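Local coordinates for putative alpha-galactosidase (Bacteroides fragilis, PDB 4NZJ), which probably hydrolyses terminal, non-reducing alpha-D-galactose residues from alpha-D-galactosides, as a member of glycosyl hydrolase family 27, at residues Gln112-Glu117 and Thr161-Gly166; Ala224-Val229 and Gly257-Trp262; Leu321-Asp326 and Lys345-Leu350; Ser26-Phe31 and Thr245-Val250; Pro148-Asp153 and Gly194-Tyr199. One frame throughout, in Å; residues are numbered along the deposited sequence. Where two conformers were deposited one is given.

Interaction 1: residues Gln112-Glu117 and Thr161-Gly166; sequences QHLTEE and TKFPRG
Glu116 and Arg165 meet at about a right angle, and the arginine grips the carboxylate side-on: NE bonds OE1 of Glu116 at 3.0 Å and NH2 bonds OE2 at 2.8 Å. Both oxygens lie close to the guanidinium plane, but the two flat groups are turned 39° apart, with OE1 met on its syn side and OE2 from above the carboxylate plane. A bend at chi3 of Arg165 (-76°) turns NE and NH2 to the acid. A water that donates to Glu116 OE1 also joins the backbone of Arg165 and Gly166.

Lys162 runs away from the salt bridge. Its fully extended chain passes alongside Leu114 O and puts NZ 2.9 Å from Gln112 O, above that carbonyl plane; NZ also donates to Phe144 O, its strongest partner, and to a water held by Leu114 N. Between these two polar ends Phe163 offers its ring edge to Leu114, CZ lying 4.1 Å from CD2, while Glu116 N donates to Lys162 O.

Thr115 is the N-cap of helix 116-128, its OG1 accepting from Leu118 N. The type I turn Phe163-Gly166 leads into helix 166-176, and the arrangement thus joins the starts of two helices of the TIM barrel.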
# COMPACT_ATOMS: atom_id res chain seq x y z
N GLN A 112 1.94 -17.39 -13.99
CA GLN A 112 3.15 -17.78 -14.72
C GLN A 112 3.23 -17.18 -16.12
O GLN A 112 4.11 -17.57 -16.90
CB GLN A 112 3.22 -19.31 -14.84
CG GLN A 112 3.40 -20.02 -13.51
CD GLN A 112 3.65 -21.51 -13.69
OE1 GLN A 112 4.38 -21.92 -14.58
NE2 GLN A 112 3.03 -22.31 -12.83
N HIS A 113 2.33 -16.26 -16.45
CA HIS A 113 2.22 -15.73 -17.80
C HIS A 113 2.39 -14.22 -17.87
O HIS A 113 1.84 -13.57 -18.75
CB HIS A 113 0.89 -16.17 -18.42
CG HIS A 113 0.82 -17.65 -18.66
ND1 HIS A 113 1.33 -18.24 -19.79
CD2 HIS A 113 0.34 -18.65 -17.89
CE1 HIS A 113 1.14 -19.55 -19.72
NE2 HIS A 113 0.54 -19.82 -18.58
N LEU A 114 3.15 -13.67 -16.94
CA LEU A 114 3.48 -12.25 -16.98
C LEU A 114 4.54 -12.02 -18.06
O LEU A 114 5.40 -12.87 -18.29
CB LEU A 114 3.99 -11.76 -15.63
CG LEU A 114 4.21 -10.25 -15.50
CD1 LEU A 114 2.89 -9.50 -15.59
CD2 LEU A 114 4.92 -9.92 -14.19
N THR A 115 4.45 -10.88 -18.74
CA THR A 115 5.43 -10.50 -19.75
C THR A 115 5.68 -9.00 -19.65
O THR A 115 4.93 -8.28 -18.99
CB THR A 115 4.92 -10.77 -21.17
OG1 THR A 115 3.80 -9.92 -21.45
CG2 THR A 115 4.52 -12.24 -21.35
N GLU A 116 6.73 -8.54 -20.33
CA GLU A 116 7.03 -7.11 -20.41
C GLU A 116 5.80 -6.34 -20.88
O GLU A 116 5.41 -5.36 -20.25
CB GLU A 116 8.18 -6.88 -21.38
CG GLU A 116 8.47 -5.41 -21.70
CD GLU A 116 9.21 -5.23 -23.01
OE1 GLU A 116 10.45 -5.32 -23.02
OE2 GLU A 116 8.55 -4.98 -24.03
N GLU A 117 5.22 -6.81 -21.98
CA GLU A 117 4.06 -6.14 -22.58
C GLU A 117 2.93 -5.95 -21.57
O GLU A 117 2.32 -4.89 -21.50
CB GLU A 117 3.55 -6.92 -23.80
CG GLU A 117 2.24 -6.41 -24.40
CD GLU A 117 2.36 -5.02 -24.98
OE1 GLU A 117 3.48 -4.62 -25.34
OE2 GLU A 117 1.32 -4.32 -25.09
N THR A 161 11.98 -14.89 -22.60
CA THR A 161 10.76 -15.03 -23.39
C THR A 161 9.73 -14.04 -22.85
O THR A 161 9.04 -13.36 -23.62
CB THR A 161 10.19 -16.46 -23.31
OG1 THR A 161 11.18 -17.40 -23.75
CG2 THR A 161 8.95 -16.59 -24.18
N LYS A 162 9.64 -13.96 -21.53
CA LYS A 162 8.74 -13.02 -20.86
C LYS A 162 9.23 -11.58 -20.92
O LYS A 162 8.43 -10.66 -21.12
CB LYS A 162 8.56 -13.42 -19.40
CG LYS A 162 7.88 -14.77 -19.23
CD LYS A 162 7.70 -15.13 -17.76
CE LYS A 162 7.05 -16.50 -17.65
NZ LYS A 162 6.83 -16.89 -16.24
N PHE A 163 10.53 -11.40 -20.74
CA PHE A 163 11.15 -10.08 -20.67
C PHE A 163 12.29 -9.99 -21.68
O PHE A 163 13.46 -10.06 -21.32
CB PHE A 163 11.63 -9.80 -19.23
CG PHE A 163 10.50 -9.78 -18.24
CD1 PHE A 163 9.68 -8.67 -18.12
CD2 PHE A 163 10.22 -10.90 -17.46
CE1 PHE A 163 8.63 -8.65 -17.23
CE2 PHE A 163 9.16 -10.89 -16.56
CZ PHE A 163 8.37 -9.76 -16.45
N PRO A 164 11.94 -9.85 -22.97
CA PRO A 164 12.95 -9.94 -24.03
C PRO A 164 13.95 -8.79 -24.02
O PRO A 164 15.02 -8.91 -24.62
CB PRO A 164 12.12 -9.96 -25.32
CG PRO A 164 10.77 -9.46 -24.96
CD PRO A 164 10.57 -9.72 -23.50
N ARG A 165 13.63 -7.69 -23.35
CA ARG A 165 14.57 -6.58 -23.20
C ARG A 165 15.05 -6.45 -21.76
O ARG A 165 15.61 -5.43 -21.38
CB ARG A 165 13.94 -5.29 -23.70
CG ARG A 165 13.67 -5.34 -25.20
CD ARG A 165 13.06 -4.06 -25.74
NE ARG A 165 11.64 -3.94 -25.42
CZ ARG A 165 10.84 -3.03 -25.97
NH1 ARG A 165 11.31 -2.17 -26.86
NH2 ARG A 165 9.56 -2.98 -25.63
N GLY A 166 14.85 -7.51 -20.97
CA GLY A 166 15.26 -7.53 -19.58
C GLY A 166 14.31 -6.80 -18.65
O GLY A 166 13.30 -6.23 -19.08
O HOH W 1 4.98 -15.02 -14.90
O HOH W 2 11.71 -6.94 -21.27

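Interaction 2: residues Ala224-Val229 and Gly257-Trp262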
# COMPACT_ATOMS: atom_id res chain seq x y z
N ALA A 224 12.34 -22.95 3.10
CA ALA A 224 13.32 -22.59 4.13
C ALA A 224 12.94 -23.24 5.45
O ALA A 224 11.78 -23.60 5.66
CB ALA A 224 13.38 -21.08 4.28
N PRO A 225 13.92 -23.42 6.36
CA PRO A 225 13.60 -24.09 7.63
C PRO A 225 12.61 -23.31 8.48
O PRO A 225 12.64 -22.08 8.51
CB PRO A 225 14.96 -24.17 8.33
CG PRO A 225 15.97 -24.07 7.23
CD PRO A 225 15.36 -23.14 6.23
N VAL A 226 11.74 -24.03 9.19
CA VAL A 226 10.72 -23.43 10.05
C VAL A 226 11.36 -22.58 11.15
O VAL A 226 10.80 -21.57 11.58
CB VAL A 226 9.79 -24.51 10.65
CG1 VAL A 226 8.84 -23.91 11.69
CG2 VAL A 226 9.00 -25.20 9.55
N ASP A 227 12.54 -23.01 11.59
CA ASP A 227 13.29 -22.40 12.70
C ASP A 227 13.34 -20.87 12.67
O ASP A 227 13.73 -20.27 11.67
CB ASP A 227 14.72 -22.94 12.70
CG ASP A 227 14.76 -24.45 12.87
OD1 ASP A 227 13.97 -24.98 13.68
OD2 ASP A 227 15.59 -25.11 12.20
N ARG A 228 12.95 -20.25 13.78
CA ARG A 228 12.78 -18.81 13.83
C ARG A 228 14.10 -18.05 13.78
O ARG A 228 14.19 -17.03 13.10
CB ARG A 228 11.99 -18.40 15.07
CG ARG A 228 11.85 -16.90 15.24
CD ARG A 228 10.68 -16.58 16.15
NE ARG A 228 10.73 -15.22 16.67
CZ ARG A 228 9.79 -14.69 17.45
NH1 ARG A 228 8.71 -15.39 17.78
NH2 ARG A 228 9.93 -13.45 17.90
N VAL A 229 15.12 -18.52 14.50
CA VAL A 229 16.42 -17.82 14.46
C VAL A 229 16.98 -17.87 13.04
O VAL A 229 17.51 -16.88 12.54
CB VAL A 229 17.45 -18.39 15.46
CG1 VAL A 229 18.79 -17.67 15.33
CG2 VAL A 229 16.92 -18.29 16.88
N GLY A 257 3.43 -14.85 8.71
CA GLY A 257 3.12 -14.56 10.10
C GLY A 257 3.41 -15.69 11.08
O GLY A 257 2.96 -15.64 12.21
N GLN A 258 4.17 -16.69 10.65
CA GLN A 258 4.33 -17.90 11.46
C GLN A 258 5.31 -17.72 12.62
O GLN A 258 5.20 -18.42 13.62
CB GLN A 258 4.74 -19.07 10.57
CG GLN A 258 3.70 -19.36 9.50
CD GLN A 258 3.89 -20.70 8.84
OE1 GLN A 258 4.98 -21.24 8.81
NE2 GLN A 258 2.80 -21.25 8.31
N ARG A 259 6.26 -16.80 12.47
CA ARG A 259 7.29 -16.57 13.47
C ARG A 259 7.18 -15.19 14.16
O ARG A 259 8.19 -14.62 14.58
CB ARG A 259 8.67 -16.73 12.82
CG ARG A 259 9.03 -18.17 12.46
CD ARG A 259 9.79 -18.26 11.15
NE ARG A 259 8.86 -18.19 10.03
CZ ARG A 259 8.38 -19.23 9.34
NH1 ARG A 259 8.75 -20.48 9.62
NH2 ARG A 259 7.51 -19.01 8.37
N GLU A 260 5.96 -14.67 14.28
CA GLU A 260 5.73 -13.34 14.87
C GLU A 260 6.64 -12.27 14.25
O GLU A 260 7.38 -11.60 14.96
CB GLU A 260 5.96 -13.36 16.39
CG GLU A 260 5.17 -14.39 17.18
CD GLU A 260 5.41 -14.24 18.68
OE1 GLU A 260 6.54 -14.48 19.15
OE2 GLU A 260 4.46 -13.87 19.40
N PRO A 261 6.58 -12.10 12.92
CA PRO A 261 7.45 -11.12 12.24
C PRO A 261 7.26 -9.69 12.74
O PRO A 261 8.16 -8.86 12.62
CB PRO A 261 7.02 -11.25 10.78
CG PRO A 261 5.62 -11.73 10.85
CD PRO A 261 5.63 -12.71 11.98
N TRP A 262 6.08 -9.39 13.27
CA TRP A 262 5.85 -8.08 13.88
C TRP A 262 6.83 -7.76 15.02
O TRP A 262 7.02 -6.59 15.35
CB TRP A 262 4.40 -7.93 14.36
CG TRP A 262 3.85 -9.11 15.10
CD1 TRP A 262 3.84 -9.31 16.45
CD2 TRP A 262 3.19 -10.25 14.53
NE1 TRP A 262 3.23 -10.50 16.75
CE2 TRP A 262 2.83 -11.10 15.59
CE3 TRP A 262 2.88 -10.64 13.22
CZ2 TRP A 262 2.16 -12.31 15.38
CZ3 TRP A 262 2.23 -11.84 13.02
CH2 TRP A 262 1.88 -12.66 14.09
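Arg228 and Arg259 are the residues whose CA atoms lie nearest each other across the segments, 5.9 Å apart. One is in the first turn of helix 228-243, the other inside the type I turn Gly257-Glu260, and no backbone-to-backbone hydrogen bond links the segments.

The two arginines slide past each other in opposite directions, Arg228 CD resting 3.9 Å from Arg259 CB, and their guanidinium planes stand 79° apart. Arg228 is extended from CG to NE, with CG anti to the backbone N (chi1 177°), and this carries its tip across the turn. There NH1 donates to Glu260 OE1 at 2.7 Å, a nearly straight salt bridge that uses the anti lone pair of the oxygen and lies in the guanidinium plane. Over one face of the same group sits Arg259 O, 3.3 Å from CZ of Arg228, probably a favourable place for a carbonyl beside a positive group; its hydrogen bond comes from Trp264 NE1.

The chain of Arg259, by contrast, is bent at chi2 and chi3, which brings NH1 to Val226 O at 3.0 Å; its NE is paired with Glu255. The other carboxylate oxygen of Glu260, OE2, pairs with Lys263, so this acid answers two positive charges.

At the barrel surface, the loop after strand 250-254 here meets the start of helix 228-243: Arg259 also touches Ala231 of that helix, and Pro261 reaches Trp273 on strand 272-274.

Interaction 3: residues Leu321-Asp326 and Lys345-Leu350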
# COMPACT_ATOMS: atom_id res chain seq x y z
N LEU A 321 -5.35 -6.43 -1.66
CA LEU A 321 -6.72 -6.02 -1.84
C LEU A 321 -7.36 -6.89 -2.93
O LEU A 321 -6.88 -6.93 -4.06
CB LEU A 321 -6.80 -4.55 -2.26
CG LEU A 321 -6.42 -3.53 -1.20
CD1 LEU A 321 -6.22 -2.16 -1.83
CD2 LEU A 321 -7.46 -3.48 -0.09
N VAL A 322 -8.43 -7.59 -2.58
CA VAL A 322 -9.18 -8.42 -3.51
C VAL A 322 -10.38 -7.67 -4.11
O VAL A 322 -11.18 -8.26 -4.82
CB VAL A 322 -9.66 -9.73 -2.84
CG1 VAL A 322 -8.46 -10.56 -2.40
CG2 VAL A 322 -10.57 -9.45 -1.65
N VAL A 323 -10.47 -6.38 -3.81
CA VAL A 323 -11.54 -5.51 -4.32
C VAL A 323 -11.78 -5.74 -5.81
O VAL A 323 -10.88 -5.57 -6.63
CB VAL A 323 -11.21 -4.02 -4.09
CG1 VAL A 323 -12.29 -3.13 -4.68
CG2 VAL A 323 -11.03 -3.74 -2.60
N GLY A 324 -13.01 -6.13 -6.14
CA GLY A 324 -13.47 -6.23 -7.51
C GLY A 324 -13.11 -7.51 -8.25
O GLY A 324 -13.53 -7.69 -9.39
N ILE A 325 -12.37 -8.42 -7.61
CA ILE A 325 -11.96 -9.65 -8.30
C ILE A 325 -13.18 -10.46 -8.73
O ILE A 325 -13.16 -11.10 -9.79
CB ILE A 325 -10.92 -10.47 -7.49
CG1 ILE A 325 -9.61 -9.69 -7.40
CG2 ILE A 325 -10.68 -11.83 -8.14
CD1 ILE A 325 -8.53 -10.32 -6.54
N ASP A 326 -14.25 -10.41 -7.94
CA ASP A 326 -15.56 -10.97 -8.30
C ASP A 326 -15.50 -12.46 -8.64
O ASP A 326 -16.25 -12.95 -9.50
CB ASP A 326 -16.18 -10.20 -9.47
CG ASP A 326 -16.74 -8.88 -9.04
OD1 ASP A 326 -16.18 -8.29 -8.10
OD2 ASP A 326 -17.74 -8.43 -9.64
N LYS A 345 -16.03 -2.94 -0.34
CA LYS A 345 -15.88 -1.58 0.20
C LYS A 345 -15.39 -1.62 1.66
O LYS A 345 -14.51 -0.85 2.04
CB LYS A 345 -17.20 -0.82 0.09
CG LYS A 345 -17.23 0.56 0.74
CD LYS A 345 -16.31 1.56 0.06
CE LYS A 345 -16.31 2.90 0.78
NZ LYS A 345 -17.65 3.54 0.81
N SER A 346 -15.96 -2.51 2.47
CA SER A 346 -15.53 -2.61 3.87
C SER A 346 -14.09 -3.13 3.98
O SER A 346 -13.32 -2.67 4.81
CB SER A 346 -16.48 -3.51 4.65
OG SER A 346 -17.76 -2.91 4.71
N HIS A 347 -13.75 -4.10 3.15
CA HIS A 347 -12.39 -4.63 3.03
C HIS A 347 -11.40 -3.49 2.74
O HIS A 347 -10.40 -3.34 3.43
CB HIS A 347 -12.41 -5.72 1.95
CG HIS A 347 -11.07 -6.12 1.41
ND1 HIS A 347 -9.99 -6.44 2.21
CD2 HIS A 347 -10.66 -6.34 0.14
CE1 HIS A 347 -8.97 -6.79 1.45
NE2 HIS A 347 -9.36 -6.75 0.19
N PHE A 348 -11.72 -2.65 1.76
CA PHE A 348 -10.86 -1.51 1.46
C PHE A 348 -10.79 -0.53 2.64
O PHE A 348 -9.70 -0.08 3.03
CB PHE A 348 -11.33 -0.80 0.19
CG PHE A 348 -10.39 0.28 -0.26
CD1 PHE A 348 -9.19 -0.03 -0.89
CD2 PHE A 348 -10.68 1.62 -0.03
CE1 PHE A 348 -8.31 0.96 -1.29
CE2 PHE A 348 -9.81 2.62 -0.45
CZ PHE A 348 -8.63 2.29 -1.07
N SER A 349 -11.95 -0.20 3.21
CA SER A 349 -12.05 0.74 4.33
C SER A 349 -11.20 0.33 5.52
O SER A 349 -10.52 1.15 6.12
CB SER A 349 -13.50 0.88 4.78
OG SER A 349 -14.31 1.33 3.71
N LEU A 350 -11.23 -0.96 5.85
CA LEU A 350 -10.51 -1.45 7.02
C LEU A 350 -9.01 -1.55 6.74
O LEU A 350 -8.21 -1.25 7.62
CB LEU A 350 -11.11 -2.77 7.50
CG LEU A 350 -12.50 -2.57 8.13
CD1 LEU A 350 -13.21 -3.90 8.33
CD2 LEU A 350 -12.42 -1.79 9.44
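His347 and Phe348 both hold CG anti to the backbone N (chi1 164° and -173°), and the two rings leave helix 341-353 to meet the segment 321-326. That segment belongs to the loop following strand 315-317 of the TIM barrel, so the contact packs a barrel helix against the loop before it. All five touching residues are buried.

The imidazole is held at its edge and over a face. Leu321 lays CD2 over one face in a CH-pi contact, 4.1 Å from the centroid of the His347 ring and displaced toward the rim, while Val322 brings CG2 within 3.5 Å of His347 NE2. Val323 CG2 touches both residues, 3.8 Å from His347 CD2 and 4.1 Å from Phe348 CB. The other methyl of Leu321, CD1, comes to the edge of the phenyl ring, 3.8 Å from Phe348 CD1.

Helix 369-375 touches Val323 and Phe348 from outside the pair, and Trp351 meets the histidine ring edge-to-face. Within this apolar setting one polar link joins the segments: the backbone N of Val322 donates to His347 NE2 at 3.0 Å in a nearly straight bond, consistent with NE2 acting as an acceptor, and the donor lies only 7° out of the ring plane.

Interaction 4: residues Ser26-Phe31 and Thr245-Val250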
# COMPACT_ATOMS: atom_id res chain seq x y z
N SER A 26 21.86 9.76 -1.39
CA SER A 26 22.69 9.25 -2.48
C SER A 26 22.09 8.04 -3.21
O SER A 26 22.83 7.19 -3.72
CB SER A 26 24.10 8.93 -1.97
OG SER A 26 24.68 10.09 -1.42
N THR A 27 20.76 7.99 -3.27
CA THR A 27 20.06 7.02 -4.10
C THR A 27 19.06 7.75 -4.98
O THR A 27 18.65 8.87 -4.65
CB THR A 27 19.30 5.97 -3.26
OG1 THR A 27 18.20 6.58 -2.58
CG2 THR A 27 20.24 5.30 -2.26
N PRO A 28 18.67 7.15 -6.12
CA PRO A 28 17.69 7.81 -6.97
C PRO A 28 16.36 8.06 -6.26
O PRO A 28 15.90 7.22 -5.48
CB PRO A 28 17.53 6.83 -8.13
CG PRO A 28 18.84 6.13 -8.20
CD PRO A 28 19.24 5.96 -6.77
N PHE A 29 15.78 9.22 -6.55
CA PHE A 29 14.53 9.67 -5.97
C PHE A 29 13.56 9.90 -7.12
O PHE A 29 13.90 10.58 -8.09
CB PHE A 29 14.78 10.98 -5.21
CG PHE A 29 13.55 11.55 -4.55
CD1 PHE A 29 12.59 12.23 -5.29
CD2 PHE A 29 13.38 11.45 -3.18
CE1 PHE A 29 11.47 12.77 -4.69
CE2 PHE A 29 12.27 11.99 -2.56
CZ PHE A 29 11.31 12.65 -3.32
N ILE A 30 12.36 9.33 -7.02
CA ILE A 30 11.28 9.60 -7.97
C ILE A 30 9.96 9.72 -7.24
O ILE A 30 9.60 8.85 -6.45
CB ILE A 30 11.17 8.50 -9.06
CG1 ILE A 30 12.46 8.44 -9.87
CG2 ILE A 30 9.98 8.79 -9.97
CD1 ILE A 30 12.43 7.51 -11.06
N PHE A 31 9.23 10.80 -7.49
CA PHE A 31 7.90 10.97 -6.93
C PHE A 31 6.99 11.69 -7.90
O PHE A 31 7.22 12.86 -8.23
CB PHE A 31 7.96 11.75 -5.62
CG PHE A 31 6.62 11.89 -4.95
CD1 PHE A 31 6.00 10.79 -4.38
CD2 PHE A 31 5.98 13.13 -4.87
CE1 PHE A 31 4.77 10.91 -3.76
CE2 PHE A 31 4.75 13.26 -4.25
CZ PHE A 31 4.15 12.14 -3.69
N THR A 245 23.45 -1.83 -1.59
CA THR A 245 23.30 -1.34 -2.97
C THR A 245 23.18 0.17 -2.99
O THR A 245 23.12 0.81 -1.94
CB THR A 245 22.05 -1.91 -3.67
OG1 THR A 245 20.87 -1.28 -3.16
CG2 THR A 245 21.95 -3.42 -3.49
N ASN A 246 23.12 0.74 -4.19
CA ASN A 246 22.97 2.19 -4.36
C ASN A 246 21.53 2.65 -4.63
O ASN A 246 21.31 3.71 -5.21
CB ASN A 246 23.92 2.69 -5.46
CG ASN A 246 23.62 2.10 -6.83
OD1 ASN A 246 22.70 1.30 -7.01
ND2 ASN A 246 24.41 2.51 -7.82
N ARG A 247 20.55 1.86 -4.20
CA ARG A 247 19.14 2.23 -4.34
C ARG A 247 18.41 2.17 -3.01
O ARG A 247 18.83 1.46 -2.09
CB ARG A 247 18.41 1.31 -5.33
CG ARG A 247 18.85 1.44 -6.77
CD ARG A 247 17.88 0.73 -7.70
NE ARG A 247 16.63 1.47 -7.91
CZ ARG A 247 16.50 2.54 -8.70
NH1 ARG A 247 17.55 3.03 -9.35
NH2 ARG A 247 15.32 3.12 -8.84
N SER A 248 17.31 2.90 -2.92
CA SER A 248 16.37 2.76 -1.81
C SER A 248 15.39 1.65 -2.16
O SER A 248 14.39 1.88 -2.85
CB SER A 248 15.60 4.06 -1.57
OG SER A 248 16.46 5.07 -1.10
N ILE A 249 15.68 0.43 -1.71
CA ILE A 249 14.84 -0.72 -2.01
C ILE A 249 13.97 -1.10 -0.81
O ILE A 249 14.48 -1.48 0.25
CB ILE A 249 15.66 -1.93 -2.49
CG1 ILE A 249 16.54 -1.53 -3.68
CG2 ILE A 249 14.73 -3.08 -2.88
CD1 ILE A 249 17.37 -2.65 -4.27
N VAL A 250 12.66 -0.98 -0.99
CA VAL A 250 11.70 -1.40 0.02
C VAL A 250 11.79 -2.92 0.18
O VAL A 250 11.88 -3.66 -0.79
CB VAL A 250 10.27 -1.00 -0.38
CG1 VAL A 250 9.23 -1.67 0.51
CG2 VAL A 250 10.14 0.52 -0.33
O HOH W 3 16.60 4.55 -5.19
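The CB of Thr27 is directed toward the segment 245-250, and this residue carries the middle of the contact. Its CB lies 3.6 Å from Asn246 O and close to the backbone N of Ser248. From there the two branches part. The methyl CG2 of Thr27 takes the backbone side, 3.5 Å from Asn246 O and 3.7 Å from Arg247 C, in van der Waals contact. The hydroxyl stands between the backbone N and the carbonyl carbon (chi1 69°), which turns OG1 to Ser248: Ser248 OG donates to it at 2.7 Å. Both hydroxyls have further bonds in the N-terminal domain, Thr27 OG1 with Tyr24 O and Ser248 OG with Tyr24 N, so the two hydroxyls link the backbone N and O of Tyr24.

Pro28 continues the contact beside the threonine. Its CD touches Asn246 O at 3.4 Å, and its CG lies 3.5 Å from Arg247 NH1, the ring and the arginine crossing at about a right angle. Arg247 spends its polar end elsewhere, on Asp215 and Val214 O. A water bridges Pro28 O and Ser248 N, adding a backbone link.

Here the segment leading into strand 28-36 in the Ig-like domain meets the loop between helix 228-243 and strand 250-254 of the catalytic barrel. The chemistry implies a domain interface joined by hydroxyls, a bridging water and carbon atoms resting against polar backbone and guanidinium atoms, with no salt bridge between the two segments.

Interaction 5: residues Pro148-Asp153 and Gly194-Tyr199; sequences PERGAD and GVCGSY
Pro148 lies against Val195, their CA atoms 3.8 Å apart. The proline ring itself touches lightly, CG standing 4.3 Å from Val195 CG1, and the methyl sits nearer the proline backbone, 3.9 Å from Pro148 CA. The carbonyl O of Pro148 approaches Cys196 N without the angle needed for a hydrogen bond; Lys190 NZ donates to this oxygen instead. Glu149 comes next and turns its side chain away from the segment 194-199, its carboxylate pairing with the same lysine, while its carbonyl carbon stays 4.0 Å from Cys196 CB.

Both segments belong to long loops of the TIM barrel: one follows strand 138-140, the other strand 180-186, neighbouring parallel strands, so the contact joins the loops that follow them. Cys196 is directed toward the segment 148-153. Its SG is anti to the backbone N (chi1 -164°), which brings the sulphur 3.4 Å from Arg150 N and 3.6 Å from Arg150 CB.

The chain of Arg150 then passes beside the sulphur. Extended through CG and CD, it bends at chi3 (-65°), so that NE passes 4.0 Å from Cys196 SG and NH2 arrives at Gly197 O. The bond from Arg150 NH2 to Gly197 O is 2.9 Å long but bent, 136° at the hydrogen, with the oxygen near the guanidinium plane. NH1 is held by Asp205, whose second carboxylate oxygen bonds Ser198 OG, and by Gly154 O.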
# COMPACT_ATOMS: atom_id res chain seq x y z
N PRO A 148 14.28 -21.57 -13.77
CA PRO A 148 14.39 -22.50 -12.65
C PRO A 148 15.75 -22.56 -11.97
O PRO A 148 15.82 -22.66 -10.75
CB PRO A 148 14.06 -23.86 -13.28
CG PRO A 148 13.17 -23.52 -14.43
CD PRO A 148 13.66 -22.20 -14.95
N GLU A 149 16.82 -22.50 -12.76
CA GLU A 149 18.17 -22.67 -12.22
C GLU A 149 18.97 -21.37 -12.30
O GLU A 149 18.82 -20.58 -13.24
CB GLU A 149 18.92 -23.77 -12.97
CG GLU A 149 18.23 -25.13 -12.96
CD GLU A 149 18.01 -25.67 -11.56
OE1 GLU A 149 18.88 -25.48 -10.68
OE2 GLU A 149 16.96 -26.31 -11.33
N ARG A 150 19.83 -21.17 -11.31
CA ARG A 150 20.82 -20.10 -11.36
C ARG A 150 21.75 -20.36 -12.54
O ARG A 150 22.03 -21.51 -12.88
CB ARG A 150 21.61 -20.05 -10.04
CG ARG A 150 22.57 -18.87 -9.92
CD ARG A 150 23.03 -18.68 -8.48
NE ARG A 150 21.92 -18.30 -7.62
CZ ARG A 150 21.53 -17.05 -7.38
NH1 ARG A 150 22.16 -16.00 -7.90
NH2 ARG A 150 20.48 -16.84 -6.59
N GLY A 151 22.20 -19.30 -13.20
CA GLY A 151 23.17 -19.45 -14.26
C GLY A 151 24.48 -19.99 -13.71
O GLY A 151 24.79 -19.80 -12.54
N ALA A 152 25.23 -20.70 -14.54
CA ALA A 152 26.57 -21.14 -14.15
C ALA A 152 27.46 -19.94 -13.82
O ALA A 152 28.45 -20.09 -13.10
CB ALA A 152 27.21 -21.99 -15.24
N ASP A 153 27.10 -18.76 -14.32
CA ASP A 153 27.81 -17.52 -13.99
C ASP A 153 27.51 -16.96 -12.59
O ASP A 153 28.12 -15.98 -12.18
CB ASP A 153 27.55 -16.45 -15.05
CG ASP A 153 26.11 -15.94 -15.07
OD1 ASP A 153 25.26 -16.38 -14.27
OD2 ASP A 153 25.83 -15.07 -15.91
N GLY A 194 8.94 -22.85 -7.58
CA GLY A 194 9.97 -23.80 -7.96
C GLY A 194 11.00 -23.26 -8.94
O GLY A 194 11.67 -24.03 -9.62
N VAL A 195 11.14 -21.93 -9.01
CA VAL A 195 12.22 -21.32 -9.81
C VAL A 195 13.31 -20.80 -8.86
O VAL A 195 13.20 -20.97 -7.65
CB VAL A 195 11.70 -20.25 -10.80
CG1 VAL A 195 10.87 -20.91 -11.89
CG2 VAL A 195 10.90 -19.17 -10.09
N CYS A 196 14.36 -20.19 -9.39
CA CYS A 196 15.55 -19.95 -8.58
C CYS A 196 15.33 -18.87 -7.51
O CYS A 196 14.82 -17.79 -7.81
CB CYS A 196 16.73 -19.55 -9.46
SG CYS A 196 18.30 -19.70 -8.59
N GLY A 197 15.71 -19.18 -6.27
CA GLY A 197 15.70 -18.21 -5.17
C GLY A 197 17.10 -17.68 -4.86
O GLY A 197 18.06 -18.00 -5.56
N SER A 198 17.21 -16.92 -3.77
CA SER A 198 18.42 -16.13 -3.49
C SER A 198 19.29 -16.62 -2.32
O SER A 198 20.32 -16.01 -2.03
CB SER A 198 18.04 -14.68 -3.22
OG SER A 198 17.50 -14.06 -4.37
N TYR A 199 18.89 -17.68 -1.64
CA TYR A 199 19.66 -18.12 -0.47
C TYR A 199 21.12 -18.42 -0.83
O TYR A 199 21.40 -19.20 -1.74
CB TYR A 199 19.01 -19.35 0.17
CG TYR A 199 19.77 -19.84 1.38
CD1 TYR A 199 19.92 -19.03 2.49
CD2 TYR A 199 20.35 -21.10 1.40
CE1 TYR A 199 20.61 -19.46 3.61
CE2 TYR A 199 21.05 -21.55 2.51
CZ TYR A 199 21.18 -20.72 3.61
OH TYR A 199 21.87 -21.15 4.71

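In the fold
Interaction 3 is the buried one, its centre about 13 Å from the centre of the chain, and it is mostly apolar with a single imidazole bond. Interactions 1 and 5 are partly buried; they lie on the same side of the chain's centre, their own centres about 17 Å apart, and both draw on the loop between strand 138-140 and helix 166-176. Interactions 2 and 4 are surface contacts that flank helix 228-243, one at its start and the other just beyond its end. Arginine serves interactions 1, 2 and 5, through salt bridges within the contact in the first two and a carbonyl bond in the third, whereas hydroxyls serve interaction 4. Interaction 4 alone joins two domains, while the others stay within the catalytic barrel.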